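Local atomic coordinates of hypothetical bacterial 6-phosphogluconolactonase (Bacteroides fragilis, PDB entry 3SCY), a protein that is a putative 6-phosphogluconolactonase, a seven-bladed beta-propeller that probably hydrolyses 6-phosphogluconolactone to 6-phosphogluconate. Residues A[102-107]-A[213-218]; A[225-230]-A[234-239]. All coordinates share one frame; numbering follows the deposited sequence.

Interaction 1 of 2, residues A[102-107]-A[213-218]; sequences PCYLTT and PRHLIF
Cys103 reaches His215 through its backbone rather than its thiol: water 1 donates a hydrogen bond to Cys103 O at 2.8 Å and lies 2.7 Å from His215 NE2, in the plane of the imidazole at its edge. Both bonds to this water are short, and they bridge two strands whose backbones never meet; even Tyr104 and His215, the nearest pair, have their CA atoms 9.2 Å apart.

Tyr104 makes the direct contact. With CG anti to the backbone N (chi1 -159°), its ring extends across the gap and presents the CD2–CE2 edge to one face of His215. Tyr104 CD2 comes to 3.4 Å from His215 NE2, with Tyr104 CE2 close behind, and the approach falls toward the rim of the imidazole rather than over its middle. The planes stand at 72° and the centroids 4.8 Å apart, an edge-to-face, T-shaped pair. On the opposite face of the imidazole lies Arg214 NH1, 3.3 Å above the plane, so the histidine is sandwiched between an aromatic edge and a guanidinium group. The bond from His215 ND1 to Asp263 OD1 and water 1 at NE2 hold the ring's rotation.

At the far end of the tyrosine, Tyr104 OH is 2.8 Å from water 2, which in turn donates to Leu216 O. That carbonyl also accepts from Arg161 NH1, while the Tyr104 ring stacks on Tyr54.

Strands 102-107 and 213-218 are the first strands of two separate four-stranded sheets, and they meet close to the centre of the chain. Here the innermost strands of two non-adjacent blades face each other near the axis of the seven-bladed beta-propeller and line its central channel.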
loop_
_atom_site.group_PDB
_atom_site.type_symbol
_atom_site.label_atom_id
_atom_site.label_comp_id
_atom_site.label_asym_id
_atom_site.label_seq_id
_atom_site.Cartn_x
_atom_site.Cartn_y
_atom_site.Cartn_z
ATOM N N PRO A 102 3.554 -10.758 -6.913
ATOM C CA PRO A 102 3.007 -10.272 -5.628
ATOM C C PRO A 102 3.362 -8.801 -5.523
ATOM O O PRO A 102 4.511 -8.437 -5.760
ATOM C CB PRO A 102 3.680 -11.174 -4.587
ATOM C CG PRO A 102 4.988 -11.603 -5.268
ATOM C CD PRO A 102 4.607 -11.781 -6.709
ATOM N N CYS A 103 2.353 -7.925 -5.267
ATOM C CA CYS A 103 2.607 -6.485 -5.358
ATOM C C CYS A 103 2.095 -5.709 -4.157
ATOM O O CYS A 103 2.195 -4.474 -4.129
ATOM C CB CYS A 103 1.972 -5.950 -6.638
ATOM S SG CYS A 103 0.161 -6.084 -6.649
ATOM N N TYR A 104 1.543 -6.405 -3.179
ATOM C CA TYR A 104 0.999 -5.821 -1.961
ATOM C C TYR A 104 0.964 -6.886 -0.907
ATOM O O TYR A 104 0.760 -8.060 -1.251
ATOM C CB TYR A 104 -0.433 -5.283 -2.178
ATOM C CG TYR A 104 -0.857 -4.241 -1.154
ATOM C CD1 TYR A 104 -1.427 -4.616 0.067
ATOM C CD2 TYR A 104 -0.800 -2.891 -1.452
ATOM C CE1 TYR A 104 -1.852 -3.663 0.998
ATOM C CE2 TYR A 104 -1.252 -1.927 -0.547
ATOM C CZ TYR A 104 -1.756 -2.316 0.684
ATOM O OH TYR A 104 -2.240 -1.359 1.543
ATOM N N LEU A 105 1.084 -6.518 0.358
ATOM C CA LEU A 105 0.917 -7.532 1.398
ATOM C C LEU A 105 0.373 -6.897 2.675
ATOM O O LEU A 105 0.474 -5.667 2.877
ATOM C CB LEU A 105 2.199 -8.392 1.619
ATOM C CG LEU A 105 3.387 -7.819 2.390
ATOM C CD1 LEU A 105 4.524 -8.838 2.420
ATOM C CD2 LEU A 105 3.941 -6.521 1.777
ATOM N N THR A 106 -0.306 -7.712 3.503
ATOM C CA THR A 106 -0.829 -7.226 4.773
ATOM C C THR A 106 -0.634 -8.317 5.821
ATOM O O THR A 106 -0.255 -9.433 5.474
ATOM C CB THR A 106 -2.291 -6.753 4.677
ATOM O OG1 THR A 106 -2.540 -5.951 5.839
ATOM C CG2 THR A 106 -3.291 -7.913 4.588
ATOM N N THR A 107 -0.814 -7.978 7.097
ATOM C CA THR A 107 -0.644 -8.944 8.170
ATOM C C THR A 107 -1.642 -8.685 9.272
ATOM O O THR A 107 -2.087 -7.536 9.474
ATOM C CB THR A 107 0.802 -8.856 8.752
ATOM O OG1 THR A 107 1.009 -9.934 9.691
ATOM C CG2 THR A 107 1.098 -7.513 9.481
ATOM N N PRO A 213 -9.760 -1.186 -9.942
ATOM C CA PRO A 213 -9.462 -0.919 -8.512
ATOM C C PRO A 213 -8.024 -1.203 -8.142
ATOM O O PRO A 213 -7.509 -2.262 -8.489
ATOM C CB PRO A 213 -10.391 -1.901 -7.762
ATOM C CG PRO A 213 -11.454 -2.222 -8.699
ATOM C CD PRO A 213 -10.939 -2.065 -10.099
ATOM N N ARG A 214 -7.358 -0.249 -7.466
ATOM C CA ARG A 214 -5.961 -0.447 -7.145
ATOM C C ARG A 214 -5.798 -0.550 -5.633
ATOM O O ARG A 214 -5.711 -1.670 -5.132
ATOM C CB ARG A 214 -5.051 0.644 -7.761
ATOM C CG ARG A 214 -3.560 0.293 -7.661
ATOM C CD ARG A 214 -2.702 1.335 -8.383
ATOM N NE ARG A 214 -1.327 0.841 -8.552
ATOM C CZ ARG A 214 -0.376 0.943 -7.622
ATOM N NH1 ARG A 214 -0.613 1.585 -6.486
ATOM N NH2 ARG A 214 0.825 0.426 -7.838
ATOM N N HIS A 215 -5.750 0.576 -4.898
ATOM C CA HIS A 215 -5.528 0.525 -3.458
ATOM C C HIS A 215 -6.722 1.029 -2.690
ATOM O O HIS A 215 -7.421 1.927 -3.152
ATOM C CB HIS A 215 -4.277 1.339 -3.060
ATOM C CG HIS A 215 -2.966 0.661 -3.336
ATOM N ND1 HIS A 215 -1.758 1.283 -3.011
ATOM C CD2 HIS A 215 -2.696 -0.526 -3.943
ATOM C CE1 HIS A 215 -0.803 0.423 -3.354
ATOM N NE2 HIS A 215 -1.311 -0.669 -3.938
ATOM N N LEU A 216 -6.935 0.475 -1.504
ATOM C CA LEU A 216 -8.055 0.772 -0.600
ATOM C C LEU A 216 -7.553 1.168 0.772
ATOM O O LEU A 216 -6.618 0.539 1.295
ATOM C CB LEU A 216 -8.932 -0.481 -0.472
ATOM C CG LEU A 216 -10.207 -0.353 0.406
ATOM C CD1 LEU A 216 -11.314 0.457 -0.310
ATOM C CD2 LEU A 216 -10.781 -1.744 0.708
ATOM N N ILE A 217 -8.197 2.200 1.364
ATOM C CA ILE A 217 -7.880 2.680 2.701
ATOM C C ILE A 217 -9.178 2.920 3.463
ATOM O O ILE A 217 -10.258 3.045 2.859
ATOM C CB ILE A 217 -6.995 3.936 2.735
ATOM C CG1 ILE A 217 -7.720 5.095 1.974
ATOM C CG2 ILE A 217 -5.583 3.651 2.152
ATOM C CD1 ILE A 217 -7.121 6.465 2.173
ATOM N N PHE A 218 -9.059 3.012 4.780
ATOM C CA PHE A 218 -10.172 3.308 5.688
ATOM C C PHE A 218 -9.871 4.560 6.439
ATOM O O PHE A 218 -8.693 4.848 6.682
ATOM C CB PHE A 218 -10.383 2.168 6.717
ATOM C CG PHE A 218 -10.784 0.890 6.040
ATOM C CD1 PHE A 218 -12.121 0.608 5.793
ATOM C CD2 PHE A 218 -9.820 -0.005 5.586
ATOM C CE1 PHE A 218 -12.487 -0.557 5.105
ATOM C CE2 PHE A 218 -10.189 -1.173 4.924
ATOM C CZ PHE A 218 -11.512 -1.421 4.666
HETATM O O HOH W 1 0.620 -2.297 -5.015
HETATM O O HOH W 2 -3.770 0.729 0.425
#

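Interaction 2 of 2, residues A[225-230]-A[234-239]; sequences AYLINE and TVIAFR
Ala225 and Phe238 are joined by two backbone hydrogen bonds, Ala225 N to Phe238 O and Phe238 N to Ala225 O. Leu227 and Ile236 form the next such pair, both bonds 2.9 Å long, and Asn229 N donates to Thr234 O at 2.8 Å. In the non-hydrogen-bonded positions, Tyr226 sits across from Ala237 and Ile228 across from Val235. There the alpha carbons add CA-H...O contacts: Tyr226 CA points to Ile236 O, and Val235 CA lies 3.2 Å from Leu227 O.

Segments 225-230 and 234-239 form an antiparallel beta hairpin, the second and third strands of one four-stranded propeller blade, their strand directions at 161°.

Among the side chains, the one polar link lies beside the turn. Asn229 ND2 donates to Thr234 OG1 at 3.0 Å, the hydroxyl lying somewhat out of the amide plane, and makes a weak, bent bond to Thr234 O as well. Thr234 turns OG1 between its own N and carbonyl carbon (chi1 55°), which brings the hydroxyl to that amide.

Apolar packing differs on the two faces. On one, Tyr226 CE1 lies 3.6 Å from Ala237 CB, while the phenol OH bonds to Gly294 O; Ile228 and Val235 both pack on Ile264 of strand 261-266. On the other, Leu227 CB meets the edge of the Phe238 ring at CE1, 3.8 Å away, and Ile236 CG2, from the same strand as the phenylalanine, lies over one face of that ring, toward its rim.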
loop_
_atom_site.group_PDB
_atom_site.type_symbol
_atom_site.label_atom_id
_atom_site.label_comp_id
_atom_site.label_asym_id
_atom_site.label_seq_id
_atom_site.Cartn_x
_atom_site.Cartn_y
_atom_site.Cartn_z
ATOM N N ALA A 225 -14.461 4.220 3.687
ATOM C CA ALA A 225 -13.346 3.647 2.946
ATOM C C ALA A 225 -13.194 4.406 1.645
ATOM O O ALA A 225 -14.156 4.993 1.133
ATOM C CB ALA A 225 -13.568 2.164 2.688
ATOM N N TYR A 226 -11.984 4.401 1.095
ATOM C CA TYR A 226 -11.686 5.130 -0.133
ATOM C C TYR A 226 -10.842 4.273 -1.030
ATOM O O TYR A 226 -9.857 3.684 -0.577
ATOM C CB TYR A 226 -10.974 6.460 0.173
ATOM C CG TYR A 226 -11.814 7.345 1.060
ATOM C CD1 TYR A 226 -12.716 8.258 0.516
ATOM C CD2 TYR A 226 -11.676 7.308 2.443
ATOM C CE1 TYR A 226 -13.534 9.039 1.334
ATOM C CE2 TYR A 226 -12.485 8.080 3.272
ATOM C CZ TYR A 226 -13.397 8.958 2.712
ATOM O OH TYR A 226 -14.168 9.730 3.543
ATOM N N LEU A 227 -11.257 4.167 -2.280
ATOM C CA LEU A 227 -10.572 3.370 -3.272
ATOM C C LEU A 227 -10.024 4.226 -4.393
ATOM O O LEU A 227 -10.742 5.098 -4.885
ATOM C CB LEU A 227 -11.589 2.359 -3.861
ATOM C CG LEU A 227 -11.187 1.566 -5.097
ATOM C CD1 LEU A 227 -10.125 0.516 -4.762
ATOM C CD2 LEU A 227 -12.424 0.886 -5.741
ATOM N N ILE A 228 -8.771 3.964 -4.802
ATOM C CA ILE A 228 -8.181 4.634 -5.951
ATOM C C ILE A 228 -8.216 3.635 -7.102
ATOM O O ILE A 228 -7.742 2.498 -6.950
ATOM C CB ILE A 228 -6.770 5.256 -5.716
ATOM C CG1 ILE A 228 -6.349 6.078 -6.956
ATOM C CG2 ILE A 228 -5.699 4.191 -5.339
ATOM C CD1 ILE A 228 -5.181 6.978 -6.786
ATOM N N ASN A 229 -8.771 4.072 -8.250
ATOM C CA ASN A 229 -8.904 3.255 -9.447
ATOM C C ASN A 229 -7.833 3.639 -10.429
ATOM O O ASN A 229 -7.790 4.799 -10.867
ATOM C CB ASN A 229 -10.295 3.432 -10.029
ATOM C CG ASN A 229 -11.345 2.832 -9.137
ATOM O OD1 ASN A 229 -11.334 1.640 -8.863
ATOM N ND2 ASN A 229 -12.256 3.651 -8.652
ATOM N N GLU A 230 -6.959 2.678 -10.775
ATOM C CA GLU A 230 -5.831 2.950 -11.661
ATOM C C GLU A 230 -6.270 3.393 -13.054
ATOM O O GLU A 230 -5.752 4.383 -13.567
ATOM C CB GLU A 230 -4.918 1.725 -11.786
ATOM C CG GLU A 230 -3.756 1.930 -12.750
ATOM C CD GLU A 230 -2.665 0.886 -12.662
ATOM O OE1 GLU A 230 -2.363 0.428 -11.537
ATOM O OE2 GLU A 230 -2.041 0.596 -13.707
ATOM N N THR A 234 -10.290 7.468 -10.908
ATOM C CA THR A 234 -11.271 7.935 -9.958
ATOM C C THR A 234 -10.976 7.480 -8.549
ATOM O O THR A 234 -10.329 6.452 -8.323
ATOM C CB THR A 234 -12.680 7.415 -10.333
ATOM O OG1 THR A 234 -12.654 5.987 -10.444
ATOM C CG2 THR A 234 -13.216 8.024 -11.639
ATOM N N VAL A 235 -11.504 8.245 -7.592
ATOM C CA VAL A 235 -11.571 7.863 -6.187
ATOM C C VAL A 235 -13.029 7.549 -5.931
ATOM O O VAL A 235 -13.892 8.363 -6.267
ATOM C CB VAL A 235 -11.020 8.928 -5.189
ATOM C CG1 VAL A 235 -11.261 8.505 -3.726
ATOM C CG2 VAL A 235 -9.539 9.174 -5.421
ATOM N N ILE A 236 -13.290 6.381 -5.340
ATOM C CA ILE A 236 -14.624 6.014 -4.908
ATOM C C ILE A 236 -14.636 6.059 -3.385
ATOM O O ILE A 236 -13.767 5.460 -2.721
ATOM C CB ILE A 236 -15.090 4.650 -5.451
ATOM C CG1 ILE A 236 -15.100 4.672 -7.001
ATOM C CG2 ILE A 236 -16.488 4.330 -4.911
ATOM C CD1 ILE A 236 -15.455 3.285 -7.633
ATOM N N ALA A 237 -15.602 6.811 -2.841
ATOM C CA ALA A 237 -15.834 6.917 -1.410
ATOM C C ALA A 237 -16.951 5.977 -1.035
ATOM O O ALA A 237 -17.963 5.892 -1.734
ATOM C CB ALA A 237 -16.203 8.346 -1.028
ATOM N N PHE A 238 -16.751 5.248 0.045
ATOM C CA PHE A 238 -17.728 4.315 0.566
ATOM C C PHE A 238 -17.999 4.500 2.004
ATOM O O PHE A 238 -17.094 4.838 2.782
ATOM C CB PHE A 238 -17.198 2.854 0.462
ATOM C CG PHE A 238 -16.804 2.326 -0.891
ATOM C CD1 PHE A 238 -15.484 2.414 -1.329
ATOM C CD2 PHE A 238 -17.707 1.595 -1.657
ATOM C CE1 PHE A 238 -15.101 1.873 -2.555
ATOM C CE2 PHE A 238 -17.315 1.022 -2.869
ATOM C CZ PHE A 238 -16.023 1.177 -3.319
ATOM N N ARG A 239 -19.241 4.199 2.384
ATOM C CA ARG A 239 -19.609 4.084 3.776
ATOM C C ARG A 239 -19.209 2.653 4.131
ATOM O O ARG A 239 -19.437 1.743 3.317
ATOM C CB ARG A 239 -21.116 4.372 3.962
ATOM C CG ARG A 239 -21.565 4.385 5.410
ATOM C CD ARG A 239 -22.926 5.040 5.597
ATOM N NE ARG A 239 -22.842 6.220 6.460
ATOM C CZ ARG A 239 -22.788 7.472 6.016
ATOM N NH1 ARG A 239 -22.835 7.725 4.715
ATOM N NH2 ARG A 239 -22.703 8.481 6.873
#

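Overall arrangement
Interactions 1 and 2 share a blade and are centred 13 Å apart. Strand 213-218 is its innermost strand, 224-229 follows it in both chain and sheet, and 234-241 comes next, before 244-252 completes the blade. Backbone bonds join the two contacts: Ile217 O pairs with Tyr226 N, and Arg214 N with Ile228 O. A classic beta bulge sets Arg214 and His215 of the inner strand against the single residue Ile228. The centre of interaction 1 lies about 5 Å from that of the chain and links this blade across the channel to the 102-107 blade, whereas interaction 2, its centre about 14 Å from the chain centre, holds the blade together within itself.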